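Local coordinates for methionine-binding lipoprotein MetQ (Bacillus subtilis subsp. subtilis, PDB 4GOT) that probably binds methionine and passes it to the membrane permease of the MetNPQ ABC importer, and also takes part in methionine sulfoxide transport, at residues A[25-30]-A[227-232]; A[29-34]-A[220-225]; A[108-111]-A[116-119]; A[141-146]-A[155-160]. All coordinates share one frame; numbering follows the deposited sequence. Where two conformers were deposited one is given.

Contact 1: A[25-30]-A[227-232]; sequences EPLLKE and LHSKKI
The backbones come closest at L27 and K231, whose CA atoms lie 9.0 Å apart, where the later part of helix 14-29 faces the start of helix 230-239. L27 points toward the other segment and carries the contact with both of its methyls. CG sits anti to the carbonyl carbon (chi1 -54°), and from there the branch reaches across the gap. CD2 rests on the aliphatic part of the K231 chain, with L27 CD2 3.7 Å from K231 CD. CD1 goes to the first turn of the partner helix. There L27 CD1 is 3.7 Å from S229 OG and 4.2 Å from I232 CG1.

S229 is the N-cap of helix 230-239. Its OG accepts a nearly straight hydrogen bond from I232 N, 3.1 Å long with an N-H...O angle of 166°. The same OG is hydrogen-bonded to the carbonyl of V226, at the end of the preceding helix 218-227. The hydroxyl therefore has two polar partners, and the methyl of L27 only packs against it. V226 also touches L27 and I232, so three helices of one lobe meet at this point. I232 reaches I20 and E23 on helix 14-29 as well.

On the exposed side, E30 OE1 and K231 NZ are 5.2 Å apart. That is not a salt bridge, though the opposite charges probably attract weakly. No hydrogen bond joins the two segments. The contact between them is thus mainly apolar packing by L27, beside a serine whose polar bonds go to I232 and V226.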
loop_
_atom_site.group_PDB
_atom_site.type_symbol
_atom_site.label_atom_id
_atom_site.label_comp_id
_atom_site.label_asym_id
_atom_site.label_seq_id
_atom_site.Cartn_x
_atom_site.Cartn_y
_atom_site.Cartn_z
ATOM N N GLU A 25 -14.475 13.931 6.043
ATOM C CA GLU A 25 -14.804 14.681 7.289
ATOM C C GLU A 25 -16.214 15.351 7.377
ATOM O O GLU A 25 -16.902 15.186 8.359
ATOM C CB GLU A 25 -13.711 15.715 7.621
ATOM C CG GLU A 25 -14.013 16.542 8.863
ATOM C CD GLU A 25 -12.811 17.308 9.406
ATOM O OE1 GLU A 25 -11.906 17.700 8.618
ATOM O OE2 GLU A 25 -12.791 17.529 10.636
ATOM N N PRO A 26 -16.631 16.111 6.356
ATOM C CA PRO A 26 -17.980 16.693 6.421
ATOM C C PRO A 26 -19.125 15.669 6.326
ATOM O O PRO A 26 -20.213 15.913 6.885
ATOM C CB PRO A 26 -18.020 17.691 5.245
ATOM C CG PRO A 26 -16.803 17.442 4.436
ATOM C CD PRO A 26 -15.826 16.657 5.250
ATOM N N LEU A 27 -18.880 14.561 5.628
ATOM C CA LEU A 27 -19.828 13.480 5.568
ATOM C C LEU A 27 -19.961 12.742 6.937
ATOM O O LEU A 27 -21.070 12.320 7.330
ATOM C CB LEU A 27 -19.486 12.510 4.413
ATOM C CG LEU A 27 -19.335 13.116 2.998
ATOM C CD1 LEU A 27 -18.998 11.962 2.047
ATOM C CD2 LEU A 27 -20.559 13.854 2.500
ATOM N N LEU A 28 -18.860 12.610 7.668
ATOM C CA LEU A 28 -18.918 12.073 9.046
ATOM C C LEU A 28 -19.634 12.989 10.038
ATOM O O LEU A 28 -20.344 12.508 10.908
ATOM C CB LEU A 28 -17.506 11.770 9.594
ATOM C CG LEU A 28 -16.925 10.451 9.146
ATOM C CD1 LEU A 28 -15.446 10.409 9.522
ATOM C CD2 LEU A 28 -17.728 9.281 9.718
ATOM N N LYS A 29 -19.423 14.298 9.938
ATOM C CA LYS A 29 -20.168 15.269 10.760
ATOM C C LYS A 29 -21.694 15.179 10.491
ATOM O O LYS A 29 -22.504 15.265 11.421
ATOM C CB LYS A 29 -19.633 16.694 10.534
ATOM C CG LYS A 29 -20.205 17.717 11.515
ATOM C CD LYS A 29 -19.576 19.104 11.391
ATOM C CE LYS A 29 -20.209 19.958 10.280
ATOM N NZ LYS A 29 -20.214 21.425 10.598
ATOM N N GLU A 30 -22.076 14.930 9.236
ATOM C CA GLU A 30 -23.495 14.660 8.878
ATOM C C GLU A 30 -24.111 13.406 9.533
ATOM O O GLU A 30 -25.354 13.268 9.588
ATOM C CB GLU A 30 -23.686 14.626 7.345
ATOM C CG GLU A 30 -23.776 16.039 6.731
ATOM C CD GLU A 30 -23.441 16.125 5.232
ATOM O OE1 GLU A 30 -23.451 15.085 4.521
ATOM O OE2 GLU A 30 -23.160 17.256 4.755
ATOM N N LEU A 227 -16.682 6.075 3.614
ATOM C CA LEU A 227 -15.576 5.691 2.693
ATOM C C LEU A 227 -16.063 4.843 1.491
ATOM O O LEU A 227 -15.335 4.656 0.471
ATOM C CB LEU A 227 -14.451 4.974 3.422
ATOM C CG LEU A 227 -13.673 5.750 4.464
ATOM C CD1 LEU A 227 -12.706 4.822 5.220
ATOM C CD2 LEU A 227 -12.958 6.945 3.853
ATOM N N HIS A 228 -17.291 4.382 1.583
ATOM C CA HIS A 228 -17.935 3.689 0.418
ATOM C C HIS A 228 -19.004 4.529 -0.227
ATOM O O HIS A 228 -19.670 4.058 -1.132
ATOM C CB HIS A 228 -18.425 2.297 0.819
ATOM C CG HIS A 228 -17.284 1.383 1.032
ATOM N ND1 HIS A 228 -16.691 0.713 -0.015
ATOM C CD2 HIS A 228 -16.499 1.163 2.121
ATOM C CE1 HIS A 228 -15.608 0.087 0.433
ATOM N NE2 HIS A 228 -15.464 0.353 1.725
ATOM N N SER A 229 -19.171 5.782 0.220
ATOM C CA SER A 229 -20.192 6.665 -0.424
ATOM C C SER A 229 -19.861 6.942 -1.908
ATOM O O SER A 229 -18.695 6.842 -2.333
ATOM C CB SER A 229 -20.319 7.995 0.331
ATOM O OG SER A 229 -19.141 8.777 0.227
ATOM N N LYS A 230 -20.861 7.326 -2.684
ATOM C CA LYS A 230 -20.612 7.756 -4.069
ATOM C C LYS A 230 -19.662 8.954 -4.073
ATOM O O LYS A 230 -18.749 8.989 -4.876
ATOM C CB LYS A 230 -21.900 8.090 -4.841
ATOM C CG LYS A 230 -21.662 8.354 -6.340
ATOM C CD LYS A 230 -22.894 8.851 -7.083
ATOM C CE LYS A 230 -22.586 9.244 -8.534
ATOM N NZ LYS A 230 -21.896 8.181 -9.329
ATOM N N LYS A 231 -19.862 9.918 -3.174
ATOM C CA LYS A 231 -18.955 11.081 -3.092
ATOM C C LYS A 231 -17.488 10.694 -2.913
ATOM O O LYS A 231 -16.635 11.193 -3.642
ATOM C CB LYS A 231 -19.374 12.045 -1.972
ATOM C CG LYS A 231 -20.567 12.895 -2.338
ATOM C CD LYS A 231 -21.208 13.544 -1.122
ATOM C CE LYS A 231 -22.047 14.734 -1.528
ATOM N NZ LYS A 231 -23.225 14.845 -0.634
ATOM N N ILE A 232 -17.175 9.801 -1.964
ATOM C CA ILE A 232 -15.778 9.391 -1.761
ATOM C C ILE A 232 -15.215 8.556 -2.941
ATOM O O ILE A 232 -14.101 8.809 -3.384
ATOM C CB ILE A 232 -15.539 8.766 -0.363
ATOM C CG1 ILE A 232 -15.635 9.858 0.721
ATOM C CG2 ILE A 232 -14.179 8.090 -0.282
ATOM C CD1 ILE A 232 -14.703 11.041 0.531
#

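Contact 2: A[29-34]-A[220-225]; sequences KEKGYT and IKALME
Y33 packs obliquely on the methyl of A222 through two ring atoms, with Y33 CE1 3.6 Å and Y33 CD1 3.7 Å from A222 CB. Y33 follows the Schellman motif at G32, which ends helix 14-29 and leads into strand 34-38. A type I turn runs from K29 to G32, and G32 N is bonded to K29 O at 3.0 Å. G32 has a positive phi of 96°, which lets the chain leave the helix and run on to strand 34-38. A222 is buried and sits on the face of helix 218-227 that looks at the turn.

Other residues complete the Y33 site. Its ring has a cation-pi contact with K6 and also packs on I8 of strand 7-12 and on A218 and K219. The tyrosine therefore lies between strand 7-12 and helix 218-227.

K31 supplies the charged side of the contact. Its side chain points toward the helix and passes by A222, with K31 CD 3.9 Å from A222 O. It also touches V226. The chain is extended until its last torsion, where it bends and turns NZ to E225. The two side chains pass at a slant, and both are exposed, so this ion pair lies on the exposed side, with the apolar contact further in. K31 NZ gives a hydrogen bond of 2.8 Å to E225 OE1. It meets that oxygen on its anti side, 30° out of the carboxylate plane.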
loop_
_atom_site.group_PDB
_atom_site.type_symbol
_atom_site.label_atom_id
_atom_site.label_comp_id
_atom_site.label_asym_id
_atom_site.label_seq_id
_atom_site.Cartn_x
_atom_site.Cartn_y
_atom_site.Cartn_z
ATOM N N LYS A 29 -19.423 14.298 9.938
ATOM C CA LYS A 29 -20.168 15.269 10.760
ATOM C C LYS A 29 -21.694 15.179 10.491
ATOM O O LYS A 29 -22.504 15.265 11.421
ATOM C CB LYS A 29 -19.633 16.694 10.534
ATOM C CG LYS A 29 -20.205 17.717 11.515
ATOM C CD LYS A 29 -19.576 19.104 11.391
ATOM C CE LYS A 29 -20.209 19.958 10.280
ATOM N NZ LYS A 29 -20.214 21.425 10.598
ATOM N N GLU A 30 -22.076 14.930 9.236
ATOM C CA GLU A 30 -23.495 14.660 8.878
ATOM C C GLU A 30 -24.111 13.406 9.533
ATOM O O GLU A 30 -25.354 13.268 9.588
ATOM C CB GLU A 30 -23.686 14.626 7.345
ATOM C CG GLU A 30 -23.776 16.039 6.731
ATOM C CD GLU A 30 -23.441 16.125 5.232
ATOM O OE1 GLU A 30 -23.451 15.085 4.521
ATOM O OE2 GLU A 30 -23.160 17.256 4.755
ATOM N N LYS A 31 -23.242 12.515 10.017
ATOM C CA LYS A 31 -23.614 11.331 10.773
ATOM C C LYS A 31 -23.403 11.483 12.274
ATOM O O LYS A 31 -23.613 10.529 13.025
ATOM C CB LYS A 31 -22.798 10.126 10.283
ATOM C CG LYS A 31 -23.123 9.708 8.851
ATOM C CD LYS A 31 -22.378 8.432 8.489
ATOM C CE LYS A 31 -22.462 8.106 7.010
ATOM N NZ LYS A 31 -23.776 7.556 6.607
ATOM N N GLY A 32 -22.928 12.639 12.713
ATOM C CA GLY A 32 -22.715 12.878 14.135
ATOM C C GLY A 32 -21.305 12.648 14.697
ATOM O O GLY A 32 -21.135 12.736 15.914
ATOM N N TYR A 33 -20.309 12.366 13.834
ATOM C CA TYR A 33 -18.941 12.048 14.292
ATOM C C TYR A 33 -17.894 13.046 13.832
ATOM O O TYR A 33 -17.975 13.558 12.713
ATOM C CB TYR A 33 -18.516 10.617 13.874
ATOM C CG TYR A 33 -19.457 9.563 14.365
ATOM C CD1 TYR A 33 -20.598 9.238 13.627
ATOM C CD2 TYR A 33 -19.237 8.901 15.573
ATOM C CE1 TYR A 33 -21.488 8.277 14.078
ATOM C CE2 TYR A 33 -20.127 7.937 16.052
ATOM C CZ TYR A 33 -21.252 7.620 15.297
ATOM O OH TYR A 33 -22.163 6.652 15.714
ATOM N N THR A 34 -16.933 13.337 14.717
ATOM C CA THR A 34 -15.743 14.135 14.356
ATOM C C THR A 34 -14.564 13.211 13.968
ATOM O O THR A 34 -14.594 11.988 14.200
ATOM C CB THR A 34 -15.307 15.131 15.471
ATOM O OG1 THR A 34 -15.288 14.466 16.745
ATOM C CG2 THR A 34 -16.261 16.366 15.520
ATOM N N ILE A 220 -16.989 3.097 13.740
ATOM C CA ILE A 220 -16.269 2.431 12.655
ATOM C C ILE A 220 -17.216 2.114 11.478
ATOM O O ILE A 220 -16.821 2.292 10.333
ATOM C CB ILE A 220 -15.548 1.148 13.144
ATOM C CG1 ILE A 220 -14.482 1.523 14.201
ATOM C CG2 ILE A 220 -14.915 0.376 11.990
ATOM C CD1 ILE A 220 -13.508 2.625 13.822
ATOM N N LYS A 221 -18.443 1.708 11.783
ATOM C CA LYS A 221 -19.492 1.529 10.782
ATOM C C LYS A 221 -19.816 2.830 10.052
ATOM O O LYS A 221 -19.988 2.822 8.854
ATOM C CB LYS A 221 -20.725 0.911 11.437
ATOM C CG LYS A 221 -20.502 -0.568 11.770
ATOM C CD LYS A 221 -19.840 -1.301 10.587
ATOM C CE LYS A 221 -19.807 -2.830 10.684
ATOM N NZ LYS A 221 -21.129 -3.487 10.878
ATOM N N ALA A 222 -19.843 3.944 10.790
ATOM C CA ALA A 222 -20.046 5.272 10.219
ATOM C C ALA A 222 -18.904 5.662 9.266
ATOM O O ALA A 222 -19.155 6.215 8.191
ATOM C CB ALA A 222 -20.193 6.320 11.339
ATOM N N LEU A 223 -17.662 5.387 9.668
ATOM C CA LEU A 223 -16.472 5.625 8.834
ATOM C C LEU A 223 -16.519 4.762 7.544
ATOM O O LEU A 223 -16.377 5.309 6.450
ATOM C CB LEU A 223 -15.193 5.391 9.650
ATOM C CG LEU A 223 -13.859 5.570 8.901
ATOM C CD1 LEU A 223 -13.597 7.021 8.504
ATOM C CD2 LEU A 223 -12.726 4.959 9.712
HETATM N N MSE A 224 -16.774 3.454 7.673
HETATM C CA MSE A 224 -16.859 2.561 6.519
HETATM C C MSE A 224 -17.928 3.019 5.557
HETATM O O MSE A 224 -17.724 2.991 4.364
HETATM C CB MSE A 224 -17.141 1.112 6.947
HETATM C CG MSE A 224 -16.033 0.481 7.777
HETATM SE SE MSE A 224 -14.243 0.874 7.098
HETATM C CE MSE A 224 -14.339 -0.046 5.389
ATOM N N GLU A 225 -19.070 3.443 6.106
ATOM C CA GLU A 225 -20.180 4.002 5.341
ATOM C C GLU A 225 -19.768 5.199 4.484
ATOM O O GLU A 225 -20.061 5.260 3.305
ATOM C CB GLU A 225 -21.323 4.412 6.268
ATOM C CG GLU A 225 -22.333 3.316 6.536
ATOM C CD GLU A 225 -23.556 3.783 7.347
ATOM O OE1 GLU A 225 -23.679 4.998 7.658
ATOM O OE2 GLU A 225 -24.404 2.926 7.680
#

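Contact 3: A[108-111]-A[116-119]; sequences IILT and EQGR. With MSE (selenomethionine), chain B.
L110 and Q117 cross at about a right angle, while the flat guanidinium of R119 has two carboxylates at its edge. One is that of E116 and the other is that of the bound selenomethionine. R119 NH1 bonds to E116 OE2 at 2.7 Å as part of a salt bridge. The oxygen is 1° out of the guanidinium plane and is met on its syn side, 32° out of the carboxylate plane. R119 NH1 also donates to ligand OXT at 2.8 Å. The R119 chain leaves with CG anti to the backbone N (chi1 -171°) and runs extended to NE, which spans the distance from helix to ligand.

Strand 107-111 leads through a short loop into helix 117-126, in one lobe of a periplasmic-binding-protein fold. E116 stands at the N-cap position of helix 117-126. The pocket is completed by residues such as N206 and E87, both hydrogen-bonded to the ligand. H62 also bonds to E116 OE2, and E197 makes a salt bridge with R119 NH2.

A water links the two segments. It lies 2.7 Å from T111 OG1 and donates to E116 OE1 at 2.7 Å. T111 OG1 is bonded to N113 N as well. L110 also packs on M120. E116 OE2 comes within 3.6 Å of ligand CG.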
loop_
_atom_site.group_PDB
_atom_site.type_symbol
_atom_site.label_atom_id
_atom_site.label_comp_id
_atom_site.label_asym_id
_atom_site.label_seq_id
_atom_site.Cartn_x
_atom_site.Cartn_y
_atom_site.Cartn_z
ATOM N N ILE A 108 17.881 -4.405 -9.382
ATOM C CA ILE A 108 16.472 -4.137 -9.085
ATOM C C ILE A 108 16.417 -3.682 -7.630
ATOM O O ILE A 108 16.897 -4.391 -6.750
ATOM C CB ILE A 108 15.568 -5.373 -9.312
ATOM C CG1 ILE A 108 15.695 -5.918 -10.751
ATOM C CG2 ILE A 108 14.109 -5.043 -9.055
ATOM C CD1 ILE A 108 15.319 -4.946 -11.842
ATOM N N ILE A 109 15.886 -2.475 -7.402
ATOM C CA ILE A 109 15.682 -1.954 -6.044
ATOM C C ILE A 109 14.254 -2.310 -5.587
ATOM O O ILE A 109 13.252 -1.660 -5.949
ATOM C CB ILE A 109 15.889 -0.416 -5.915
ATOM C CG1 ILE A 109 17.172 0.044 -6.637
ATOM C CG2 ILE A 109 15.850 0.038 -4.445
ATOM C CD1 ILE A 109 18.463 -0.406 -5.988
ATOM N N LEU A 110 14.209 -3.360 -4.788
ATOM C CA LEU A 110 13.045 -3.790 -4.030
ATOM C C LEU A 110 12.868 -2.887 -2.817
ATOM O O LEU A 110 13.826 -2.253 -2.368
ATOM C CB LEU A 110 13.298 -5.206 -3.496
ATOM C CG LEU A 110 13.573 -6.328 -4.510
ATOM C CD1 LEU A 110 13.840 -7.626 -3.749
ATOM C CD2 LEU A 110 12.381 -6.478 -5.463
ATOM N N THR A 111 11.648 -2.834 -2.284
ATOM C CA THR A 111 11.474 -2.254 -0.950
ATOM C C THR A 111 11.792 -3.387 0.032
ATOM O O THR A 111 11.800 -4.580 -0.348
ATOM C CB THR A 111 10.074 -1.596 -0.740
ATOM O OG1 THR A 111 9.129 -2.553 -0.273
ATOM C CG2 THR A 111 9.541 -0.904 -2.024
ATOM N N GLU A 116 5.465 -7.568 1.135
ATOM C CA GLU A 116 5.305 -7.287 -0.291
ATOM C C GLU A 116 6.368 -7.940 -1.180
ATOM O O GLU A 116 6.448 -7.622 -2.348
ATOM C CB GLU A 116 5.293 -5.781 -0.538
ATOM C CG GLU A 116 4.022 -5.127 -0.015
ATOM C CD GLU A 116 3.726 -3.803 -0.684
ATOM O OE1 GLU A 116 4.702 -3.049 -0.938
ATOM O OE2 GLU A 116 2.514 -3.533 -0.956
ATOM N N GLN A 117 7.181 -8.855 -0.642
ATOM C CA GLN A 117 8.230 -9.457 -1.458
ATOM C C GLN A 117 7.646 -10.246 -2.628
ATOM O O GLN A 117 8.196 -10.191 -3.726
ATOM C CB GLN A 117 9.137 -10.364 -0.628
ATOM C CG GLN A 117 9.935 -9.615 0.462
ATOM C CD GLN A 117 10.872 -8.544 -0.078
ATOM O OE1 GLN A 117 10.659 -7.318 0.140
ATOM N NE2 GLN A 117 11.899 -8.981 -0.810
ATOM N N GLY A 118 6.561 -10.979 -2.398
ATOM C CA GLY A 118 5.889 -11.725 -3.472
ATOM C C GLY A 118 5.198 -10.807 -4.491
ATOM O O GLY A 118 5.174 -11.090 -5.697
ATOM N N ARG A 119 4.664 -9.680 -4.018
ATOM C CA ARG A 119 3.982 -8.697 -4.898
ATOM C C ARG A 119 4.963 -8.132 -5.960
ATOM O O ARG A 119 4.662 -8.061 -7.126
ATOM C CB ARG A 119 3.416 -7.556 -4.049
ATOM C CG ARG A 119 2.505 -6.599 -4.787
ATOM C CD ARG A 119 2.026 -5.466 -3.891
ATOM N NE ARG A 119 1.020 -4.693 -4.605
ATOM C CZ ARG A 119 0.481 -3.556 -4.169
ATOM N NH1 ARG A 119 0.824 -3.008 -3.001
ATOM N NH2 ARG A 119 -0.424 -2.953 -4.938
HETATM N N MSE B 300 -0.498 1.982 0.260
HETATM C CA MSE B 300 0.509 0.902 0.039
HETATM C C MSE B 300 0.196 0.026 -1.221
HETATM O O MSE B 300 -0.921 -0.407 -1.320
HETATM O OXT MSE B 300 1.009 -0.310 -2.118
HETATM C CB MSE B 300 0.527 -0.009 1.277
HETATM C CG MSE B 300 1.672 -0.967 1.364
HETATM SE SE MSE B 300 1.500 -2.241 2.870
HETATM C CE MSE B 300 2.046 -0.930 4.412
HETATM O O HOH W 1 6.622 -1.508 0.129
#

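Contact 4: A[141-146]-A[155-160]; sequences ATLKDI and FKKVAP
After T142, residues 143-145 form a short 3-10 segment that sets L143 and I146 against F155. F155 lies on strand 154-158, an outermost strand of the five-stranded mixed sheet. At T142 the backbone N bonds to D145 OD2 at 2.9 Å, met on the anti side of the carboxylate. T142 O in turn accepts from D145 N at 2.8 Å. These two bonds close the turn and fix its shape.

L143 points toward the strand. Its CD2 lies over one face of the F155 ring in a CH-pi contact, 3.7 Å from the ring centroid and 15° off the normal. L143 also touches L121 of helix 117-126, and F155 touches L124 there, so the loop and the helix pack together beside the strand.

D145 also bonds through its backbone to D133. I146 follows and begins strand 146-148. It comes at F155 from the opposite direction, with I146 CD1 3.7 Å from F155 CE2, and meets the ring obliquely.

K157, two residues on from F155, reaches toward L143 tip to tip. Its chain bends at the last torsion, and L143 CD1 is 4.0 Å from K157 CE.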
loop_
_atom_site.group_PDB
_atom_site.type_symbol
_atom_site.label_atom_id
_atom_site.label_comp_id
_atom_site.label_asym_id
_atom_site.label_seq_id
_atom_site.Cartn_x
_atom_site.Cartn_y
_atom_site.Cartn_z
ATOM N N ALA A 141 5.759 -15.644 -1.629
ATOM C CA ALA A 141 7.049 -15.811 -2.311
ATOM C C ALA A 141 8.106 -14.852 -1.796
ATOM O O ALA A 141 7.823 -13.667 -1.583
ATOM C CB ALA A 141 6.895 -15.603 -3.818
ATOM N N THR A 142 9.328 -15.352 -1.654
ATOM C CA THR A 142 10.496 -14.475 -1.433
ATOM C C THR A 142 11.588 -14.715 -2.494
ATOM O O THR A 142 11.462 -15.582 -3.416
ATOM C CB THR A 142 11.083 -14.617 0.020
ATOM O OG1 THR A 142 11.643 -15.924 0.227
ATOM C CG2 THR A 142 9.996 -14.301 1.115
ATOM N N LEU A 143 12.687 -13.996 -2.343
ATOM C CA LEU A 143 13.877 -14.211 -3.193
ATOM C C LEU A 143 14.364 -15.658 -3.180
ATOM O O LEU A 143 14.814 -16.148 -4.218
ATOM C CB LEU A 143 15.040 -13.242 -2.809
ATOM C CG LEU A 143 14.902 -11.730 -3.140
ATOM C CD1 LEU A 143 16.115 -10.934 -2.647
ATOM C CD2 LEU A 143 14.703 -11.448 -4.612
ATOM N N LYS A 144 14.265 -16.351 -2.035
ATOM C CA LYS A 144 14.615 -17.788 -1.971
ATOM C C LYS A 144 13.815 -18.620 -2.983
ATOM O O LYS A 144 14.226 -19.697 -3.324
ATOM C CB LYS A 144 14.355 -18.372 -0.570
ATOM C CG LYS A 144 15.466 -18.127 0.447
ATOM C CD LYS A 144 15.094 -18.644 1.835
ATOM C CE LYS A 144 16.057 -18.134 2.905
ATOM N NZ LYS A 144 15.642 -18.504 4.295
ATOM N N ASP A 145 12.680 -18.110 -3.461
ATOM C CA ASP A 145 11.772 -18.877 -4.327
ATOM C C ASP A 145 11.984 -18.670 -5.837
ATOM O O ASP A 145 11.299 -19.302 -6.638
ATOM C CB ASP A 145 10.315 -18.591 -3.931
ATOM C CG ASP A 145 9.988 -19.063 -2.515
ATOM O OD1 ASP A 145 10.267 -20.251 -2.217
ATOM O OD2 ASP A 145 9.416 -18.276 -1.710
ATOM N N ILE A 146 12.939 -17.813 -6.219
ATOM C CA ILE A 146 13.319 -17.659 -7.638
ATOM C C ILE A 146 13.887 -18.980 -8.223
ATOM O O ILE A 146 14.847 -19.547 -7.719
ATOM C CB ILE A 146 14.289 -16.465 -7.880
ATOM C CG1 ILE A 146 13.593 -15.130 -7.546
ATOM C CG2 ILE A 146 14.771 -16.458 -9.331
ATOM C CD1 ILE A 146 14.509 -13.903 -7.429
ATOM N N PHE A 155 19.525 -7.905 -6.644
ATOM C CA PHE A 155 18.487 -7.195 -5.907
ATOM C C PHE A 155 19.074 -6.454 -4.711
ATOM O O PHE A 155 19.951 -6.986 -4.033
ATOM C CB PHE A 155 17.384 -8.138 -5.440
ATOM C CG PHE A 155 16.781 -8.975 -6.554
ATOM C CD1 PHE A 155 15.690 -8.523 -7.272
ATOM C CD2 PHE A 155 17.290 -10.212 -6.851
ATOM C CE1 PHE A 155 15.120 -9.288 -8.297
ATOM C CE2 PHE A 155 16.731 -10.985 -7.877
ATOM C CZ PHE A 155 15.647 -10.517 -8.602
ATOM N N LYS A 156 18.571 -5.243 -4.474
ATOM C CA LYS A 156 18.909 -4.447 -3.294
ATOM C C LYS A 156 17.578 -4.109 -2.590
ATOM O O LYS A 156 16.521 -4.197 -3.193
ATOM C CB LYS A 156 19.613 -3.141 -3.703
ATOM C CG LYS A 156 20.892 -3.266 -4.530
ATOM C CD LYS A 156 22.103 -3.490 -3.642
ATOM C CE LYS A 156 23.430 -3.280 -4.382
ATOM N NZ LYS A 156 23.858 -1.841 -4.391
ATOM N N LYS A 157 17.619 -3.718 -1.316
ATOM C CA LYS A 157 16.394 -3.366 -0.615
ATOM C C LYS A 157 16.530 -2.008 0.009
ATOM O O LYS A 157 17.541 -1.742 0.644
ATOM C CB LYS A 157 16.045 -4.396 0.470
ATOM C CG LYS A 157 15.596 -5.720 -0.082
ATOM C CD LYS A 157 15.865 -6.845 0.898
ATOM C CE LYS A 157 15.711 -8.214 0.238
ATOM N NZ LYS A 157 14.323 -8.656 0.480
ATOM N N VAL A 158 15.515 -1.168 -0.217
ATOM C CA VAL A 158 15.451 0.186 0.347
ATOM C C VAL A 158 14.117 0.345 1.093
ATOM O O VAL A 158 13.107 -0.222 0.697
ATOM C CB VAL A 158 15.584 1.244 -0.779
ATOM C CG1 VAL A 158 15.364 2.664 -0.259
ATOM C CG2 VAL A 158 16.975 1.131 -1.445
ATOM N N ALA A 159 14.099 1.168 2.131
ATOM C CA ALA A 159 12.852 1.455 2.818
ATOM C C ALA A 159 11.837 2.014 1.803
ATOM O O ALA A 159 12.232 2.732 0.880
ATOM C CB ALA A 159 13.093 2.422 3.980
ATOM N N PRO A 160 10.536 1.638 1.934
ATOM C CA PRO A 160 9.492 2.100 0.983
ATOM C C PRO A 160 9.368 3.628 1.012
ATOM O O PRO A 160 9.016 4.249 0.026
ATOM C CB PRO A 160 8.206 1.399 1.465
ATOM C CG PRO A 160 8.602 0.634 2.683
ATOM C CD PRO A 160 10.063 0.550 2.808
#

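The four contacts fall into two pairs on opposite sides of the chain's centre. Contacts 1 and 2 share K29 and E30, and their centres are 8 Å apart. L28 O and Y33 N, 2.9 Å apart, probably form a hydrogen bond between them, and L28 packs on helix 218-227. Contacts 3 and 4 are centred 5 Å apart. Their strands are neighbours in one sheet, with L110 N 2.9 Å from K156 O. Contact 3 alone reaches the ligand, through E116 and R119. The centres of contacts 1 and 3 are about 34 Å apart, and those of contacts 2 and 4 about 40 Å. The first pair thus packs helices and a turn away from the pocket.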